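Local structure of carbon monoxide dehydrogenase (Thermococcus sp. AM4, 6T7J) at residues 444-449 against 547-552; 463-468 against 612-617. The protein catalyses the reversible oxidation of carbon monoxide to carbon dioxide, in this family at a nickel-iron-sulphur centre, cluster C, which is studied here in a nickel-free, broken form. One frame throughout, in Å; residues are numbered along the deposited sequence.

Contact 1 of 2, residues 444-449 against 547-552; sequences GIVGIV and PAAGSA
Strands 444-448 and 548-552 run parallel in exact register, Ile445 beside Ala548 through Ile448 beside Ser551, their axes 4.6 Å apart at closest and 19° from alignment. Five hydrogen bonds form the ladder. Ile445 N donates to Pro547 O and Ile445 O accepts from Ala549 N; Gly447 likewise uses both its N and its O, bonding to Ala549 O and Ser551 N, the latter pair (Ser551 N to Gly447 O) at 2.8 Å. Val449 N closes the series on Ser551 O at 2.9 Å. On one face Val446 stands beside Ala549: CG1, anti to the backbone N (chi1 172°), lies 3.5 Å from Ala549 O, while CG2 meets Ala549 CB at 3.9 Å. An alanine here would lack both methyls and would probably leave a gap beside Ala549 CB, beneath Ile617 and Leu469. Further along, Ile448 CG2 approaches Ser551 OG at 3.8 Å, and that hydroxyl hydrogen-bonds to His575 ND1 on the next strand. On the face of Ile445 and Ala548, Gly447 and Gly550 carry no side chain. The pair forms the middle of a six-stranded parallel sheet: the backbones of Val446 and Ile448 bond on their other edge to strand 474-478 and to Thr479 just after it, helices 460-471 and 610-627 cover the Val446 face, and helix 525-538 packs on Ile445 and Ala548.

Contact 2 of 2, residues 463-468 against 612-617; sequences VTLAKE and KAAETI
Glu468, whose CB rests against Ala614 CB, has its carboxylate held within its own part of the chain: OE1 forms a salt bridge with Lys471 NZ, and OE2 has a long, weak ion pair with Arg472. The two helices concerned, 460-471 and 610-627, are neighbours on one face of a Rossmann-like parallel sheet. They run in the same general direction, with local axes 9.1 Å apart at closest and a crossing angle of -39°. The small Ala614 faces helix 460-471, and its CA comes within 5.7 Å of Leu465 CA. Its CB is met by two groups one turn apart, Glu468 CB at 3.6 Å and Leu465 CD1, also at 3.6 Å. With CG anti to the backbone N (chi1 -177°) and chi2 at 66°, CD1 of Leu465 lies over the backbone of Ala614, 3.6 Å from Ala614 CA. On the outer side, Glu468 OE2 and Glu615 OE2 stand 5.4 Å apart, and Arg472, which Glu615 also touches, may offset the repulsion of these like charges. On the side facing the sheet, Leu465 packs on Ser551, while Ala613 and Ile617 pack on His575. The apolar seam continues on that side, where Ile617 CD1 approaches the same methyl, Leu465 CD1, at 4.2 Å.

Contacts 1 and 2 are successive layers of one alpha/beta domain, their centres about 10 Å apart. Along the chain they alternate: strand 444-448 leads into helix 460-471; strand 548-552 comes after two further strands, and helix 610-627 follows near the C-terminus. Strand order 3-2-1-4-5-6 puts contact 1 at the topological switch point, between strands 1 and 4 of the sheet, as in Rossmann-like folds. Ile617 CG2 sits over it, 3.6 Å from Ala549 CB and 3.7 Å from Val446 CG2, and Ile448 CD1 meets Ala466 CA at 4.0 Å. The first strand leads directly to Gly450 and Cys451 of the cluster C pocket; Val449's side chain is about 7 Å from the broken cluster.

Contact 1 of 2, residues 444-449 against 547-552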
loop_
_atom_site.group_PDB
_atom_site.type_symbol
_atom_site.label_atom_id
_atom_site.label_comp_id
_atom_site.label_asym_id
_atom_site.label_seq_id
_atom_site.Cartn_x
_atom_site.Cartn_y
_atom_site.Cartn_z
ATOM N N GLY A 444 -3.277 33.850 -17.127
ATOM C CA GLY A 444 -2.661 32.557 -16.935
ATOM C C GLY A 444 -3.660 31.451 -17.179
ATOM O O GLY A 444 -4.768 31.686 -17.664
ATOM N N ILE A 445 -3.247 30.233 -16.843
ATOM C CA ILE A 445 -4.087 29.049 -16.963
ATOM C C ILE A 445 -4.135 28.364 -15.606
ATOM O O ILE A 445 -3.123 28.296 -14.901
ATOM C CB ILE A 445 -3.562 28.080 -18.043
ATOM C CG1 ILE A 445 -3.320 28.826 -19.355
ATOM C CG2 ILE A 445 -4.535 26.927 -18.250
ATOM C CD1 ILE A 445 -2.401 28.102 -20.302
ATOM N N VAL A 446 -5.309 27.870 -15.232
ATOM C CA VAL A 446 -5.469 27.149 -13.976
ATOM C C VAL A 446 -6.231 25.858 -14.238
ATOM O O VAL A 446 -7.306 25.876 -14.847
ATOM C CB VAL A 446 -6.184 27.993 -12.905
ATOM C CG1 VAL A 446 -6.510 27.134 -11.690
ATOM C CG2 VAL A 446 -5.312 29.167 -12.499
ATOM N N GLY A 447 -5.667 24.742 -13.782
ATOM C CA GLY A 447 -6.346 23.466 -13.832
ATOM C C GLY A 447 -7.085 23.163 -12.545
ATOM O O GLY A 447 -6.487 23.126 -11.466
ATOM N N ILE A 448 -8.393 22.956 -12.647
ATOM C CA ILE A 448 -9.234 22.618 -11.508
ATOM C C ILE A 448 -9.686 21.170 -11.653
ATOM O O ILE A 448 -10.196 20.761 -12.708
ATOM C CB ILE A 448 -10.428 23.577 -11.378
ATOM C CG1 ILE A 448 -9.995 25.007 -11.717
ATOM C CG2 ILE A 448 -10.967 23.539 -9.964
ATOM C CD1 ILE A 448 -11.103 26.032 -11.587
ATOM N N VAL A 449 -9.466 20.389 -10.602
ATOM C CA VAL A 449 -9.696 18.955 -10.588
ATOM C C VAL A 449 -10.280 18.586 -9.231
ATOM O O VAL A 449 -10.427 19.433 -8.345
ATOM C CB VAL A 449 -8.401 18.156 -10.849
ATOM C CG1 VAL A 449 -7.725 18.615 -12.139
ATOM C CG2 VAL A 449 -7.448 18.300 -9.671
ATOM N N PRO A 547 2.935 31.230 -15.681
ATOM C CA PRO A 547 1.844 31.853 -14.902
ATOM C C PRO A 547 0.637 30.920 -14.853
ATOM O O PRO A 547 -0.318 31.012 -15.625
ATOM C CB PRO A 547 1.565 33.140 -15.681
ATOM C CG PRO A 547 1.942 32.813 -17.088
ATOM C CD PRO A 547 3.097 31.848 -17.009
ATOM N N ALA A 548 0.686 29.972 -13.920
ATOM C CA ALA A 548 -0.318 28.922 -13.868
ATOM C C ALA A 548 -0.480 28.434 -12.438
ATOM O O ALA A 548 0.365 28.680 -11.574
ATOM C CB ALA A 548 0.044 27.751 -14.790
ATOM N N ALA A 549 -1.586 27.730 -12.205
ATOM C CA ALA A 549 -1.874 27.139 -10.908
ATOM C C ALA A 549 -2.793 25.942 -11.106
ATOM O O ALA A 549 -3.363 25.738 -12.178
ATOM C CB ALA A 549 -2.504 28.158 -9.953
ATOM N N GLY A 550 -2.914 25.135 -10.053
ATOM C CA GLY A 550 -3.877 24.059 -10.029
ATOM C C GLY A 550 -4.682 24.126 -8.747
ATOM O O GLY A 550 -4.291 24.777 -7.782
ATOM N N SER A 551 -5.821 23.437 -8.746
ATOM C CA SER A 551 -6.670 23.481 -7.563
ATOM C C SER A 551 -7.545 22.239 -7.481
ATOM O O SER A 551 -8.052 21.757 -8.497
ATOM C CB SER A 551 -7.553 24.733 -7.561
ATOM O OG SER A 551 -8.800 24.460 -6.947
ATOM N N ALA A 552 -7.719 21.742 -6.255
ATOM C CA ALA A 552 -8.689 20.697 -5.927
ATOM C C ALA A 552 -9.610 21.260 -4.851
ATOM O O ALA A 552 -9.345 21.107 -3.648
ATOM C CB ALA A 552 -7.996 19.419 -5.461
#

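Contact 2 of 2, residues 463-468 against 612-617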
loop_
_atom_site.group_PDB
_atom_site.type_symbol
_atom_site.label_atom_id
_atom_site.label_comp_id
_atom_site.label_asym_id
_atom_site.label_seq_id
_atom_site.Cartn_x
_atom_site.Cartn_y
_atom_site.Cartn_z
ATOM N N VAL A 463 -17.427 25.883 -8.874
ATOM C CA VAL A 463 -17.980 26.896 -9.765
ATOM C C VAL A 463 -17.540 28.292 -9.344
ATOM O O VAL A 463 -17.243 29.138 -10.193
ATOM C CB VAL A 463 -19.514 26.777 -9.832
ATOM C CG1 VAL A 463 -20.131 26.880 -8.449
ATOM C CG2 VAL A 463 -20.069 27.854 -10.722
ATOM N N THR A 464 -17.484 28.561 -8.036
ATOM C CA THR A 464 -17.108 29.899 -7.589
ATOM C C THR A 464 -15.660 30.211 -7.947
ATOM O O THR A 464 -15.355 31.314 -8.416
ATOM C CB THR A 464 -17.347 30.046 -6.085
ATOM O OG1 THR A 464 -18.756 30.044 -5.822
ATOM C CG2 THR A 464 -16.759 31.351 -5.574
ATOM N N LEU A 465 -14.752 29.249 -7.751
ATOM C CA LEU A 465 -13.365 29.454 -8.146
ATOM C C LEU A 465 -13.244 29.641 -9.652
ATOM O O LEU A 465 -12.532 30.542 -10.116
ATOM C CB LEU A 465 -12.509 28.276 -7.680
ATOM C CG LEU A 465 -11.012 28.410 -7.961
ATOM C CD1 LEU A 465 -10.430 29.552 -7.159
ATOM C CD2 LEU A 465 -10.291 27.118 -7.646
ATOM N N ALA A 466 -13.937 28.804 -10.434
ATOM C CA ALA A 466 -13.883 28.952 -11.885
ATOM C C ALA A 466 -14.373 30.331 -12.320
ATOM O O ALA A 466 -13.748 30.982 -13.169
ATOM C CB ALA A 466 -14.706 27.850 -12.552
ATOM N N LYS A 467 -15.484 30.792 -11.737
ATOM C CA LYS A 467 -16.038 32.101 -12.073
ATOM C C LYS A 467 -15.062 33.216 -11.723
ATOM O O LYS A 467 -14.789 34.103 -12.544
ATOM C CB LYS A 467 -17.355 32.315 -11.326
ATOM C CG LYS A 467 -18.583 31.670 -11.938
ATOM C CD LYS A 467 -19.829 32.198 -11.237
ATOM C CE LYS A 467 -20.969 31.197 -11.259
ATOM N NZ LYS A 467 -21.690 31.203 -12.560
ATOM N N GLU A 468 -14.556 33.206 -10.487
ATOM C CA GLU A 468 -13.657 34.264 -10.045
ATOM C C GLU A 468 -12.382 34.288 -10.870
ATOM O O GLU A 468 -11.783 35.353 -11.051
ATOM C CB GLU A 468 -13.327 34.091 -8.562
ATOM C CG GLU A 468 -14.490 34.366 -7.622
ATOM C CD GLU A 468 -14.927 35.819 -7.645
ATOM O OE1 GLU A 468 -16.121 36.075 -7.910
ATOM O OE2 GLU A 468 -14.078 36.702 -7.398
ATOM N N LYS A 612 -11.172 33.570 -1.512
ATOM C CA LYS A 612 -9.814 33.738 -1.002
ATOM C C LYS A 612 -8.813 32.975 -1.859
ATOM O O LYS A 612 -7.753 33.503 -2.225
ATOM C CB LYS A 612 -9.742 33.261 0.449
ATOM C CG LYS A 612 -10.055 34.314 1.495
ATOM C CD LYS A 612 -9.257 34.053 2.768
ATOM C CE LYS A 612 -9.962 34.604 3.996
ATOM N NZ LYS A 612 -10.123 33.568 5.056
ATOM N N ALA A 613 -9.132 31.716 -2.176
ATOM C CA ALA A 613 -8.240 30.902 -2.994
ATOM C C ALA A 613 -8.079 31.493 -4.387
ATOM O O ALA A 613 -6.989 31.441 -4.967
ATOM C CB ALA A 613 -8.766 29.470 -3.075
ATOM N N ALA A 614 -9.154 32.057 -4.940
ATOM C CA ALA A 614 -9.058 32.716 -6.237
ATOM C C ALA A 614 -8.104 33.899 -6.180
ATOM O O ALA A 614 -7.276 34.082 -7.079
ATOM C CB ALA A 614 -10.440 33.168 -6.700
ATOM N N GLU A 615 -8.203 34.707 -5.124
ATOM C CA GLU A 615 -7.309 35.855 -4.995
ATOM C C GLU A 615 -5.859 35.412 -4.843
ATOM O O GLU A 615 -4.954 36.004 -5.449
ATOM C CB GLU A 615 -7.740 36.726 -3.817
ATOM C CG GLU A 615 -8.905 37.646 -4.138
ATOM C CD GLU A 615 -9.805 37.889 -2.946
ATOM O OE1 GLU A 615 -9.276 38.114 -1.836
ATOM O OE2 GLU A 615 -11.041 37.855 -3.119
ATOM N N THR A 616 -5.617 34.361 -4.055
ATOM C CA THR A 616 -4.248 33.877 -3.879
ATOM C C THR A 616 -3.688 33.307 -5.178
ATOM O O THR A 616 -2.532 33.571 -5.533
ATOM C CB THR A 616 -4.186 32.824 -2.774
ATOM O OG1 THR A 616 -4.799 33.333 -1.584
ATOM C CG2 THR A 616 -2.738 32.458 -2.474
ATOM N N ILE A 617 -4.490 32.515 -5.895
ATOM C CA ILE A 617 -4.044 31.940 -7.161
ATOM C C ILE A 617 -3.748 33.044 -8.167
ATOM O O ILE A 617 -2.735 33.003 -8.879
ATOM C CB ILE A 617 -5.100 30.949 -7.688
ATOM C CG1 ILE A 617 -5.019 29.624 -6.925
ATOM C CG2 ILE A 617 -4.947 30.733 -9.188
ATOM C CD1 ILE A 617 -6.323 28.855 -6.889
#